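Local coordinates for protein mini spindles (Drosophila melanogaster, PDB 5VJC), which probably binds tubulin through its TOG domains and thereby promotes microtubule dynamics and mitotic spindle formation, at residues 178-183 / 213-218; 190-195 / 224-229; 171-176 / 197-202. All blocks are in the same frame, centred on the assembly; numbering follows the deposited sequence.

Contact 1 of 3, residues 178-183 / 213-218; sequences EGLKSK and REIARQ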
ATOM      1  N   GLU A 178      -3.497  -8.395   6.051  1.00 25.20           N
ATOM      2  CA  GLU A 178      -4.949  -8.225   5.849  1.00 31.13           C
ATOM      3  C   GLU A 178      -5.363  -8.738   4.497  1.00 31.99           C
ATOM      4  O   GLU A 178      -6.499  -9.180   4.315  1.00 26.67           O
ATOM      5  CB  GLU A 178      -5.367  -6.761   5.980  1.00 32.02           C
ATOM      6  CG  GLU A 178      -5.316  -6.233   7.390  1.00 35.24           C
ATOM      7  CD  GLU A 178      -6.131  -7.089   8.353  1.00 48.17           C
ATOM      8  OE1 GLU A 178      -7.327  -7.341   8.069  1.00 46.48           O
ATOM      9  OE2 GLU A 178      -5.568  -7.530   9.383  1.00 48.51           O
ATOM     10  N   GLY A 179      -4.417  -8.714   3.557  1.00 30.19           N
ATOM     11  CA  GLY A 179      -4.649  -9.169   2.202  1.00 25.32           C
ATOM     12  C   GLY A 179      -4.949 -10.651   2.111  1.00 31.01           C
ATOM     13  O   GLY A 179      -5.508 -11.095   1.120  1.00 30.87           O
ATOM     14  N   LEU A 180      -4.605 -11.425   3.140  1.00 27.87           N
ATOM     15  CA  LEU A 180      -4.933 -12.853   3.112  1.00 31.52           C
ATOM     16  C   LEU A 180      -6.450 -13.098   3.188  1.00 30.83           C
ATOM     17  O   LEU A 180      -6.913 -14.190   2.878  1.00 33.32           O
ATOM     18  CB  LEU A 180      -4.237 -13.611   4.253  1.00 32.91           C
ATOM     19  CG  LEU A 180      -2.715 -13.496   4.372  1.00 32.47           C
ATOM     20  CD1 LEU A 180      -2.212 -14.483   5.385  1.00 31.93           C
ATOM     21  CD2 LEU A 180      -2.029 -13.701   3.025  1.00 30.67           C
ATOM     22  N   LYS A 181      -7.211 -12.087   3.609  1.00 36.59           N
ATOM     23  CA  LYS A 181      -8.660 -12.226   3.769  1.00 32.26           C
ATOM     24  C   LYS A 181      -9.425 -11.888   2.501  1.00 36.65           C
ATOM     25  O   LYS A 181     -10.658 -11.968   2.477  1.00 42.36           O
ATOM     26  CB  LYS A 181      -9.172 -11.330   4.901  1.00 34.43           C
ATOM     27  CG  LYS A 181      -8.578 -11.627   6.258  1.00 38.22           C
ATOM     28  CD  LYS A 181      -9.016 -10.581   7.266  1.00 43.85           C
ATOM     29  CE  LYS A 181      -8.226 -10.684   8.563  1.00 53.21           C
ATOM     30  NZ  LYS A 181      -8.646  -9.647   9.546  1.00 53.52           N
ATOM     31  N   SER A 182      -8.713 -11.476   1.462  1.00 29.28           N
ATOM     32  CA  SER A 182      -9.366 -11.129   0.213  1.00 32.84           C
ATOM     33  C   SER A 182     -10.106 -12.319  -0.404  1.00 35.93           C
ATOM     34  O   SER A 182      -9.640 -13.457  -0.354  1.00 31.09           O
ATOM     35  CB  SER A 182      -8.343 -10.583  -0.778  1.00 28.76           C
ATOM     36  OG  SER A 182      -8.923 -10.344  -2.047  1.00 29.01           O
ATOM     37  N   LYS A 183     -11.263 -12.054  -0.994  1.00 36.45           N
ATOM     38  CA  LYS A 183     -11.956 -13.095  -1.739  1.00 40.36           C
ATOM     39  C   LYS A 183     -11.242 -13.359  -3.067  1.00 37.40           C
ATOM     40  O   LYS A 183     -11.480 -14.377  -3.720  1.00 40.25           O
ATOM     41  CB  LYS A 183     -13.427 -12.719  -1.979  1.00 41.50           C
ATOM     42  CG  LYS A 183     -14.234 -12.457  -0.697  1.00 50.49           C
ATOM     43  CD  LYS A 183     -14.483 -10.972  -0.476  1.00 58.37           C
ATOM     44  CE  LYS A 183     -15.293 -10.677   0.789  1.00 58.98           C
ATOM     45  NZ  LYS A 183     -15.147  -9.249   1.213  1.00 63.73           N
ATOM     46  N   ARG A 213       0.745 -18.853  11.803  1.00 44.15           N
ATOM     47  CA  ARG A 213      -0.483 -19.640  11.861  1.00 52.52           C
ATOM     48  C   ARG A 213      -1.385 -19.285  10.685  1.00 47.08           C
ATOM     49  O   ARG A 213      -1.774 -20.135   9.872  1.00 48.04           O
ATOM     50  CB  ARG A 213      -1.199 -19.355  13.181  1.00 55.51           C
ATOM     51  CG  ARG A 213      -2.171 -20.409  13.667  1.00 62.20           C
ATOM     52  CD  ARG A 213      -2.346 -20.272  15.186  1.00 64.10           C
ATOM     53  NE  ARG A 213      -1.135 -19.781  15.856  1.00 71.53           N
ATOM     54  CZ  ARG A 213      -1.098 -18.756  16.711  1.00 68.79           C
ATOM     55  NH1 ARG A 213      -2.205 -18.077  17.002  1.00 60.93           N
ATOM     56  NH2 ARG A 213       0.053 -18.406  17.275  1.00 68.25           N
ATOM     57  N   GLU A 214      -1.679 -17.994  10.615  1.00 41.72           N
ATOM     58  CA  GLU A 214      -2.496 -17.388   9.572  1.00 42.81           C
ATOM     59  C   GLU A 214      -1.989 -17.731   8.171  1.00 42.55           C
ATOM     60  O   GLU A 214      -2.768 -18.137   7.310  1.00 44.19           O
ATOM     61  CB  GLU A 214      -2.525 -15.873   9.792  1.00 40.71           C
ATOM     62  CG  GLU A 214      -3.587 -15.123   9.021  1.00 50.45           C
ATOM     63  CD  GLU A 214      -4.984 -15.607   9.343  1.00 59.95           C
ATOM     64  OE1 GLU A 214      -5.203 -16.045  10.499  1.00 62.17           O
ATOM     65  OE2 GLU A 214      -5.852 -15.561   8.437  1.00 59.78           O
ATOM     66  N   ILE A 215      -0.682 -17.591   7.951  1.00 38.12           N
ATOM     67  CA  ILE A 215      -0.087 -17.908   6.650  1.00 36.13           C
ATOM     68  C   ILE A 215      -0.293 -19.380   6.297  1.00 39.82           C
ATOM     69  O   ILE A 215      -0.609 -19.720   5.145  1.00 35.88           O
ATOM     70  CB  ILE A 215       1.433 -17.589   6.621  1.00 31.14           C
ATOM     71  CG1 ILE A 215       1.669 -16.067   6.628  1.00 32.94           C
ATOM     72  CG2 ILE A 215       2.081 -18.210   5.390  1.00 30.53           C
ATOM     73  CD1 ILE A 215       3.065 -15.652   7.160  1.00 26.94           C
ATOM     74  N   ALA A 216      -0.124 -20.250   7.294  1.00 37.05           N
ATOM     75  CA  ALA A 216      -0.195 -21.696   7.065  1.00 43.14           C
ATOM     76  C   ALA A 216      -1.603 -22.153   6.644  1.00 38.74           C
ATOM     77  O   ALA A 216      -1.746 -23.073   5.833  1.00 42.29           O
ATOM     78  CB  ALA A 216       0.268 -22.453   8.320  1.00 42.05           C
ATOM     79  N   ARG A 217      -2.629 -21.492   7.173  1.00 45.24           N
ATOM     80  CA  ARG A 217      -4.011 -21.763   6.786  1.00 50.79           C
ATOM     81  C   ARG A 217      -4.217 -21.703   5.271  1.00 50.41           C
ATOM     82  O   ARG A 217      -5.065 -22.411   4.724  1.00 49.28           O
ATOM     83  CB  ARG A 217      -4.961 -20.775   7.465  1.00 51.75           C
ATOM     84  CG  ARG A 217      -5.199 -21.042   8.938  1.00 57.61           C
ATOM     85  CD  ARG A 217      -6.139 -19.998   9.526  1.00 63.69           C
ATOM     86  NE  ARG A 217      -6.422 -20.226  10.946  1.00 76.11           N
ATOM     87  CZ  ARG A 217      -7.369 -21.047  11.401  1.00 77.75           C
ATOM     88  NH1 ARG A 217      -8.133 -21.727  10.549  1.00 80.34           N
ATOM     89  NH2 ARG A 217      -7.556 -21.188  12.707  1.00 75.18           N
ATOM     90  N   GLN A 218      -3.431 -20.865   4.597  1.00 39.19           N
ATOM     91  CA  GLN A 218      -3.572 -20.655   3.159  1.00 38.18           C
ATOM     92  C   GLN A 218      -3.043 -21.825   2.327  1.00 39.88           C
ATOM     93  O   GLN A 218      -3.216 -21.864   1.106  1.00 36.82           O
ATOM     94  CB  GLN A 218      -2.852 -19.365   2.746  1.00 34.89           C
ATOM     95  CG  GLN A 218      -3.351 -18.137   3.472  1.00 33.00           C
ATOM     96  CD  GLN A 218      -4.772 -17.795   3.088  1.00 37.45           C
ATOM     97  OE1 GLN A 218      -5.156 -17.926   1.930  1.00 42.19           O
ATOM     98  NE2 GLN A 218      -5.567 -17.385   4.057  1.00 37.87           N
TER
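L180 reaches from the turn after helix 169-178 to E214, I215 and Q218 of segment 213-218, in the region of helix 209-217, joining two parts of the HEAT-repeat α-solenoid that forms this TOG domain. The first segment opens with E178, whose OE1 takes K181 NZ at 3.0 Å through the syn lone pair, a salt bridge that links it to the residue three positions on. G179 then leads to L180, the residue of this segment through which the close contacts run. With CG anti to the carbonyl carbon (chi1 -55°), the leucine extends toward the other helix, and its CD1 lies 3.9 Å from E214 CG. Leucine and glutamate run alongside one another with opposite headings, the CD1 methyl lying against the glutamate's CG methylene rather than its carboxylate. The same CD1 comes within 4.4 Å of I215 CG1, although the CB of I215 leaves the backbone on the far side and its side chain packs on C233 and I234 of helix 224-241. L180 also packs on L192 and L195 of helix 185-202. K181 NZ is 6.6 Å from E214 OE2, too far for an ion pair but close enough that the opposite charges may attract weakly. S182 follows, its OG bonded to the backbone N of N184. The bent side chain of Q218 brings up its amide, whose NE2 lies 4.0 Å from L180 CB.

Contact 2 of 3, residues 190-195 / 224-229; sequences ECLDEL and NSVRNA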
ATOM      1  N   GLU A 190      -0.397 -12.702  -4.137  1.00 24.40           N
ATOM      2  CA  GLU A 190       0.623 -11.655  -4.179  1.00 27.96           C
ATOM      3  C   GLU A 190       0.968 -11.157  -2.779  1.00 24.44           C
ATOM      4  O   GLU A 190       2.129 -10.850  -2.489  1.00 25.46           O
ATOM      5  CB  GLU A 190       0.165 -10.487  -5.072  1.00 24.44           C
ATOM      6  CG  GLU A 190       0.080 -10.842  -6.568  1.00 28.92           C
ATOM      7  CD  GLU A 190       1.452 -11.152  -7.188  1.00 30.84           C
ATOM      8  OE1 GLU A 190       2.478 -10.882  -6.530  1.00 29.62           O
ATOM      9  OE2 GLU A 190       1.496 -11.660  -8.329  1.00 34.42           O
ATOM     10  N   CYS A 191      -0.025 -11.113  -1.892  1.00 23.68           N
ATOM     11  CA  CYS A 191       0.254 -10.738  -0.512  1.00 23.29           C
ATOM     12  C   CYS A 191       1.121 -11.799   0.153  1.00 25.92           C
ATOM     13  O   CYS A 191       2.065 -11.465   0.865  1.00 20.64           O
ATOM     14  CB  CYS A 191      -1.041 -10.503   0.279  1.00 24.10           C
ATOM     15  SG  CYS A 191      -1.839  -8.912  -0.126  1.00 26.55           S
ATOM     16  N   LEU A 192       0.837 -13.076  -0.099  1.00 25.10           N
ATOM     17  CA  LEU A 192       1.706 -14.133   0.439  1.00 22.11           C
ATOM     18  C   LEU A 192       3.171 -14.005  -0.025  1.00 25.40           C
ATOM     19  O   LEU A 192       4.083 -14.074   0.801  1.00 25.42           O
ATOM     20  CB  LEU A 192       1.160 -15.511   0.068  1.00 24.68           C
ATOM     21  CG  LEU A 192      -0.059 -15.947   0.886  1.00 27.14           C
ATOM     22  CD1 LEU A 192      -0.849 -17.068   0.161  1.00 27.51           C
ATOM     23  CD2 LEU A 192       0.354 -16.359   2.303  1.00 27.68           C
ATOM     24  N   ASP A 193       3.390 -13.799  -1.325  1.00 21.97           N
ATOM     25  CA  ASP A 193       4.734 -13.542  -1.862  1.00 24.05           C
ATOM     26  C   ASP A 193       5.390 -12.305  -1.205  1.00 23.97           C
ATOM     27  O   ASP A 193       6.597 -12.284  -0.958  1.00 24.68           O
ATOM     28  CB  ASP A 193       4.692 -13.346  -3.394  1.00 24.40           C
ATOM     29  CG  ASP A 193       4.394 -14.645  -4.159  1.00 29.52           C
ATOM     30  OD1 ASP A 193       4.399 -15.731  -3.548  1.00 30.48           O
ATOM     31  OD2 ASP A 193       4.155 -14.569  -5.385  1.00 29.58           O
ATOM     32  N   GLU A 194       4.604 -11.273  -0.928  1.00 21.61           N
ATOM     33  CA  GLU A 194       5.155 -10.094  -0.275  1.00 21.37           C
ATOM     34  C   GLU A 194       5.547 -10.413   1.166  1.00 24.10           C
ATOM     35  O   GLU A 194       6.595  -9.971   1.646  1.00 23.47           O
ATOM     36  CB  GLU A 194       4.156  -8.927  -0.335  1.00 26.88           C
ATOM     37  CG  GLU A 194       4.820  -7.561  -0.081  1.00 27.66           C
ATOM     38  CD  GLU A 194       5.866  -7.194  -1.140  1.00 27.00           C
ATOM     39  OE1 GLU A 194       5.917  -7.836  -2.219  1.00 27.09           O
ATOM     40  OE2 GLU A 194       6.618  -6.230  -0.913  1.00 24.63           O
ATOM     41  N   LEU A 195       4.729 -11.205   1.858  1.00 23.94           N
ATOM     42  CA  LEU A 195       5.086 -11.615   3.208  1.00 23.09           C
ATOM     43  C   LEU A 195       6.432 -12.350   3.198  1.00 28.48           C
ATOM     44  O   LEU A 195       7.273 -12.134   4.073  1.00 26.62           O
ATOM     45  CB  LEU A 195       3.992 -12.489   3.827  1.00 27.76           C
ATOM     46  CG  LEU A 195       2.658 -11.754   4.095  1.00 26.64           C
ATOM     47  CD1 LEU A 195       1.493 -12.719   4.344  1.00 26.59           C
ATOM     48  CD2 LEU A 195       2.789 -10.737   5.259  1.00 24.70           C
ATOM     49  N   ASN A 224      -4.396 -23.154  -6.813  1.00 46.41           N
ATOM     50  CA  ASN A 224      -3.032 -23.675  -6.775  1.00 46.19           C
ATOM     51  C   ASN A 224      -1.959 -22.592  -6.611  1.00 41.05           C
ATOM     52  O   ASN A 224      -0.865 -22.867  -6.134  1.00 42.36           O
ATOM     53  CB  ASN A 224      -2.740 -24.491  -8.040  1.00 51.50           C
ATOM     54  CG  ASN A 224      -3.536 -25.800  -8.101  1.00 58.72           C
ATOM     55  OD1 ASN A 224      -3.696 -26.489  -7.091  1.00 55.83           O
ATOM     56  ND2 ASN A 224      -4.027 -26.147  -9.294  1.00 49.84           N
ATOM     57  N   SER A 225      -2.264 -21.363  -7.010  1.00 44.11           N
ATOM     58  CA  SER A 225      -1.281 -20.290  -6.882  1.00 42.03           C
ATOM     59  C   SER A 225      -1.189 -19.815  -5.439  1.00 37.24           C
ATOM     60  O   SER A 225      -0.112 -19.458  -4.956  1.00 35.67           O
ATOM     61  CB  SER A 225      -1.623 -19.126  -7.810  1.00 40.59           C
ATOM     62  OG  SER A 225      -1.352 -19.476  -9.162  1.00 49.75           O
ATOM     63  N   VAL A 226      -2.322 -19.823  -4.748  1.00 31.62           N
ATOM     64  CA  VAL A 226      -2.344 -19.458  -3.344  1.00 29.97           C
ATOM     65  C   VAL A 226      -1.611 -20.519  -2.521  1.00 35.59           C
ATOM     66  O   VAL A 226      -0.810 -20.198  -1.636  1.00 31.88           O
ATOM     67  CB  VAL A 226      -3.785 -19.290  -2.825  1.00 29.66           C
ATOM     68  CG1 VAL A 226      -3.781 -18.855  -1.378  1.00 28.26           C
ATOM     69  CG2 VAL A 226      -4.553 -18.263  -3.686  1.00 29.04           C
ATOM     70  N   ARG A 227      -1.897 -21.787  -2.810  1.00 37.11           N
ATOM     71  CA  ARG A 227      -1.225 -22.883  -2.119  1.00 41.69           C
ATOM     72  C   ARG A 227       0.299 -22.804  -2.275  1.00 34.98           C
ATOM     73  O   ARG A 227       1.022 -22.886  -1.283  1.00 39.42           O
ATOM     74  CB  ARG A 227      -1.745 -24.244  -2.627  1.00 46.32           C
ATOM     75  CG  ARG A 227      -0.962 -25.453  -2.099  1.00 52.11           C
ATOM     76  CD  ARG A 227      -1.606 -26.789  -2.494  1.00 62.53           C
ATOM     77  NE  ARG A 227      -1.921 -26.864  -3.922  1.00 66.28           N
ATOM     78  CZ  ARG A 227      -1.048 -27.205  -4.866  1.00 67.02           C
ATOM     79  NH1 ARG A 227       0.204 -27.497  -4.535  1.00 65.58           N
ATOM     80  NH2 ARG A 227      -1.425 -27.244  -6.142  1.00 64.93           N
ATOM     81  N   ASN A 228       0.782 -22.651  -3.512  1.00 35.36           N
ATOM     82  CA  ASN A 228       2.224 -22.572  -3.761  1.00 35.43           C
ATOM     83  C   ASN A 228       2.851 -21.349  -3.061  1.00 35.56           C
ATOM     84  O   ASN A 228       3.982 -21.412  -2.590  1.00 35.68           O
ATOM     85  CB  ASN A 228       2.533 -22.530  -5.273  1.00 38.38           C
ATOM     86  CG  ASN A 228       2.091 -23.812  -6.013  1.00 52.10           C
ATOM     87  OD1 ASN A 228       1.950 -24.879  -5.411  1.00 54.00           O
ATOM     88  ND2 ASN A 228       1.871 -23.698  -7.322  1.00 44.79           N
ATOM     89  N   ALA A 229       2.113 -20.246  -2.969  1.00 36.45           N
ATOM     90  CA  ALA A 229       2.654 -19.053  -2.315  1.00 32.90           C
ATOM     91  C   ALA A 229       2.741 -19.233  -0.799  1.00 33.45           C
ATOM     92  O   ALA A 229       3.711 -18.802  -0.175  1.00 35.72           O
ATOM     93  CB  ALA A 229       1.811 -17.825  -2.662  1.00 29.48           C
TER
HETATM   94  O   HOH W   1       5.502 -16.815  -1.227  1.00 29.29           O
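L192 and A229 meet where helix 185-202 runs beside the start of helix 224-241; the two segments are close to parallel (11°), their axes 9.0 Å apart at the nearest point. Both residues point toward the opposite helix, and the small alanine lets the backbones come close: L192 CB is 3.6 Å from A229 CB. Beyond this meeting point the leucine continues to V226, which lies about one helical turn earlier on the second segment. The leucine lies roughly perpendicular to the valine, with L192 CD1 3.8 Å from V226 CG1. That methyl also rests 3.6 Å from V226 O. Next along the first helix, D193 comes in from the side of the contact. Its CB leaves at an angle, and with CG anti to the carbonyl carbon (chi1 -71°) the carboxylate swings close to the second helix, D193 OD1 lying 3.4 Å from A229 CB. A water completes this edge, donating to D193 OD1 at 2.8 Å and to A229 O at 2.9 Å, so the carboxylate oxygen is linked through it to the neighbouring backbone. Within the second helix, R227 turns away from the interface and gives NH2 to N224 OD1 at 2.6 Å; the acceptor lies in the guanidinium plane, but the donor sits above the carbonyl plane of the asparagine. V226 packs further on A185 and T189 of helix 185-202 and on Q218 in the preceding loop. Other faces of helix 185-202 serve different neighbours: C191 and L195 pack on helix 169-178, while E190 and E194 form salt bridges to R157 and R161 of helix 150-166. The helix is thus held among helices 150-166, 169-178 and 224-241.

Contact 3 of 3, residues 171-176 / 197-202; sequences KVFGYV and FLIESY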
ATOM      1  N   LYS A 171       4.154  -2.210  10.704  1.00 24.03           N
ATOM      2  CA  LYS A 171       2.808  -1.793  10.299  1.00 24.87           C
ATOM      3  C   LYS A 171       2.493  -2.241   8.871  1.00 25.76           C
ATOM      4  O   LYS A 171       1.396  -2.708   8.599  1.00 24.51           O
ATOM      5  CB  LYS A 171       2.645  -0.284  10.433  1.00 25.79           C
ATOM      6  CG  LYS A 171       2.730   0.199  11.871  1.00 34.46           C
ATOM      7  CD  LYS A 171       2.401   1.670  11.989  1.00 34.84           C
ATOM      8  CE  LYS A 171       2.228   2.072  13.457  1.00 44.20           C
ATOM      9  NZ  LYS A 171       1.119   1.291  14.088  1.00 50.22           N
ATOM     10  N   VAL A 172       3.464  -2.129   7.968  1.00 29.07           N
ATOM     11  CA  VAL A 172       3.273  -2.596   6.595  1.00 26.31           C
ATOM     12  C   VAL A 172       3.025  -4.101   6.566  1.00 24.59           C
ATOM     13  O   VAL A 172       2.128  -4.582   5.847  1.00 25.48           O
ATOM     14  CB  VAL A 172       4.475  -2.241   5.708  1.00 27.93           C
ATOM     15  CG1 VAL A 172       4.316  -2.861   4.306  1.00 25.88           C
ATOM     16  CG2 VAL A 172       4.611  -0.715   5.608  1.00 27.32           C
ATOM     17  N   PHE A 173       3.805  -4.842   7.356  1.00 21.07           N
ATOM     18  CA  PHE A 173       3.607  -6.279   7.475  1.00 23.00           C
ATOM     19  C   PHE A 173       2.150  -6.572   7.837  1.00 24.19           C
ATOM     20  O   PHE A 173       1.525  -7.429   7.212  1.00 23.50           O
ATOM     21  CB  PHE A 173       4.551  -6.906   8.513  1.00 22.15           C
ATOM     22  CG  PHE A 173       4.451  -8.417   8.590  1.00 26.68           C
ATOM     23  CD1 PHE A 173       5.229  -9.220   7.768  1.00 23.68           C
ATOM     24  CD2 PHE A 173       3.579  -9.024   9.474  1.00 28.05           C
ATOM     25  CE1 PHE A 173       5.148 -10.602   7.840  1.00 29.54           C
ATOM     26  CE2 PHE A 173       3.475 -10.403   9.529  1.00 29.45           C
ATOM     27  CZ  PHE A 173       4.252 -11.187   8.718  1.00 26.81           C
ATOM     28  N   GLY A 174       1.641  -5.858   8.844  1.00 24.06           N
ATOM     29  CA  GLY A 174       0.249  -5.938   9.252  1.00 26.33           C
ATOM     30  C   GLY A 174      -0.744  -5.678   8.123  1.00 25.62           C
ATOM     31  O   GLY A 174      -1.697  -6.433   7.960  1.00 25.51           O
ATOM     32  N   TYR A 175      -0.540  -4.616   7.347  1.00 22.47           N
ATOM     33  CA  TYR A 175      -1.435  -4.335   6.205  1.00 23.38           C
ATOM     34  C   TYR A 175      -1.391  -5.414   5.121  1.00 25.73           C
ATOM     35  O   TYR A 175      -2.415  -5.760   4.527  1.00 28.26           O
ATOM     36  CB  TYR A 175      -1.094  -2.985   5.589  1.00 22.03           C
ATOM     37  CG  TYR A 175      -1.532  -1.815   6.446  1.00 26.21           C
ATOM     38  CD1 TYR A 175      -2.866  -1.670   6.822  1.00 30.53           C
ATOM     39  CD2 TYR A 175      -0.628  -0.857   6.863  1.00 26.11           C
ATOM     40  CE1 TYR A 175      -3.286  -0.595   7.611  1.00 30.91           C
ATOM     41  CE2 TYR A 175      -1.033   0.221   7.645  1.00 27.58           C
ATOM     42  CZ  TYR A 175      -2.369   0.343   8.014  1.00 31.62           C
ATOM     43  OH  TYR A 175      -2.789   1.406   8.778  1.00 30.26           O
ATOM     44  N   VAL A 176      -0.206  -5.954   4.861  1.00 22.52           N
ATOM     45  CA  VAL A 176      -0.092  -7.050   3.917  1.00 23.39           C
ATOM     46  C   VAL A 176      -0.835  -8.279   4.410  1.00 21.33           C
ATOM     47  O   VAL A 176      -1.539  -8.933   3.616  1.00 21.65           O
ATOM     48  CB  VAL A 176       1.377  -7.429   3.644  1.00 22.61           C
ATOM     49  CG1 VAL A 176       1.419  -8.666   2.706  1.00 19.23           C
ATOM     50  CG2 VAL A 176       2.078  -6.248   2.997  1.00 21.00           C
ATOM     51  N   PHE A 197       8.871 -11.959   1.011  1.00 24.39           N
ATOM     52  CA  PHE A 197       9.915 -10.960   0.812  1.00 31.41           C
ATOM     53  C   PHE A 197      10.238 -10.239   2.126  1.00 28.78           C
ATOM     54  O   PHE A 197      11.406 -10.069   2.496  1.00 28.76           O
ATOM     55  CB  PHE A 197       9.511  -9.949  -0.271  1.00 23.45           C
ATOM     56  CG  PHE A 197      10.367  -8.706  -0.282  1.00 29.82           C
ATOM     57  CD1 PHE A 197      11.583  -8.691  -0.956  1.00 35.63           C
ATOM     58  CD2 PHE A 197       9.967  -7.567   0.396  1.00 28.53           C
ATOM     59  CE1 PHE A 197      12.372  -7.548  -0.952  1.00 35.37           C
ATOM     60  CE2 PHE A 197      10.752  -6.425   0.399  1.00 31.98           C
ATOM     61  CZ  PHE A 197      11.951  -6.419  -0.286  1.00 33.54           C
ATOM     62  N   LEU A 198       9.202  -9.834   2.845  1.00 23.82           N
ATOM     63  CA  LEU A 198       9.387  -9.101   4.092  1.00 21.42           C
ATOM     64  C   LEU A 198      10.062  -9.944   5.176  1.00 26.43           C
ATOM     65  O   LEU A 198      10.899  -9.446   5.941  1.00 24.52           O
ATOM     66  CB  LEU A 198       8.034  -8.594   4.607  1.00 21.44           C
ATOM     67  CG  LEU A 198       7.439  -7.455   3.786  1.00 23.70           C
ATOM     68  CD1 LEU A 198       6.030  -7.156   4.294  1.00 23.27           C
ATOM     69  CD2 LEU A 198       8.349  -6.221   3.860  1.00 23.96           C
ATOM     70  N   ILE A 199       9.683 -11.212   5.257  1.00 23.27           N
ATOM     71  CA  ILE A 199      10.285 -12.116   6.247  1.00 25.85           C
ATOM     72  C   ILE A 199      11.765 -12.394   5.915  1.00 27.51           C
ATOM     73  O   ILE A 199      12.605 -12.388   6.795  1.00 27.29           O
ATOM     74  CB  ILE A 199       9.506 -13.441   6.334  1.00 29.37           C
ATOM     75  CG1 ILE A 199       8.118 -13.181   6.926  1.00 28.50           C
ATOM     76  CG2 ILE A 199      10.248 -14.460   7.214  1.00 28.93           C
ATOM     77  CD1 ILE A 199       7.220 -14.383   6.873  1.00 33.10           C
ATOM     78  N   GLU A 200      12.070 -12.624   4.639  1.00 26.74           N
ATOM     79  CA  GLU A 200      13.463 -12.752   4.204  1.00 29.28           C
ATOM     80  C   GLU A 200      14.292 -11.482   4.479  1.00 32.46           C
ATOM     81  O   GLU A 200      15.496 -11.554   4.766  1.00 28.55           O
ATOM     82  CB  GLU A 200      13.512 -13.100   2.709  1.00 30.83           C
ATOM     83  CG  GLU A 200      14.782 -13.814   2.291  1.00 38.73           C
ATOM     84  CD  GLU A 200      14.922 -13.938   0.778  1.00 48.81           C
ATOM     85  OE1 GLU A 200      14.242 -13.188   0.049  1.00 44.63           O
ATOM     86  OE2 GLU A 200      15.713 -14.792   0.315  1.00 44.50           O
ATOM     87  N   SER A 201      13.640 -10.320   4.421  1.00 31.47           N
ATOM     88  CA  SER A 201      14.321  -9.034   4.525  1.00 28.73           C
ATOM     89  C   SER A 201      14.513  -8.561   5.956  1.00 29.00           C
ATOM     90  O   SER A 201      15.547  -7.983   6.299  1.00 33.22           O
ATOM     91  CB  SER A 201      13.549  -7.968   3.743  1.00 23.26           C
ATOM     92  OG  SER A 201      13.516  -8.303   2.366  1.00 28.96           O
ATOM     93  N   TYR A 202      13.515  -8.807   6.795  1.00 25.39           N
ATOM     94  CA  TYR A 202      13.517  -8.280   8.143  1.00 27.16           C
ATOM     95  C   TYR A 202      13.727  -9.379   9.175  1.00 32.38           C
ATOM     96  O   TYR A 202      13.929  -9.099  10.347  1.00 29.61           O
ATOM     97  CB  TYR A 202      12.211  -7.530   8.409  1.00 28.23           C
ATOM     98  CG  TYR A 202      12.133  -6.235   7.631  1.00 26.06           C
ATOM     99  CD1 TYR A 202      12.735  -5.081   8.113  1.00 27.63           C
ATOM    100  CD2 TYR A 202      11.486  -6.171   6.404  1.00 26.77           C
ATOM    101  CE1 TYR A 202      12.691  -3.887   7.394  1.00 27.50           C
ATOM    102  CE2 TYR A 202      11.426  -4.980   5.682  1.00 24.94           C
ATOM    103  CZ  TYR A 202      12.023  -3.840   6.190  1.00 25.63           C
ATOM    104  OH  TYR A 202      11.985  -2.658   5.483  1.00 25.51           O
TER
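Segments 171-176 (helix 169-178) and 197-202 (helix 185-202) run antiparallel, their axes crossing at -159° and 11.4 Å apart at closest, and F173 and L198 have the nearest CA atoms at 7.3 Å. The rather wide spacing is filled by side chains. F173 leaves its helix with CG anti to the backbone N (chi1 -176°), which carries the ring over to the second helix although its CB does not point straight there. L198 CD1 approaches the ring obliquely, 4.1 Å from F173 CD1, and reaches V176 CG2 at 4.3 Å as well. Further along the ring, I199 CG1 is 4.0 Å from F173 CE1, again at an oblique angle. I206 and C207 also pack on this phenylalanine, and I199 touches C233, V237 and L240 of helix 224-241. On the outer side of the second helix, S201 OG donates to F197 O at 2.8 Å and lies over the centre of the F197 ring; the serine's backbone N reaches the same oxygen from the opposite face of its plane. Such an apolar interface between consecutive antiparallel helices is the recurring arrangement of HEAT-repeat α-solenoids such as TOG domains.

Read from the N terminus, residues 171-176 come first and meet 197-202 in contact 3, the shortest loop, which closes the hairpin of helices 169-178 and 185-202. The turn at 178-183 lies inside that loop, yet its partner 213-218 lies beyond it, so contact 1 crosses contact 3. Contact 2 begins at 190-195 and ends at 224-229, crossing both; none is nested in another. Contacts 1 and 2 touch directly, among other places where G179 CA lies against C191 SG, while contacts 2 and 3 meet where L195 lies against F173 and V176. Together they tie four successive helices, from 169-178 to 224-241, to one another within the α-solenoid.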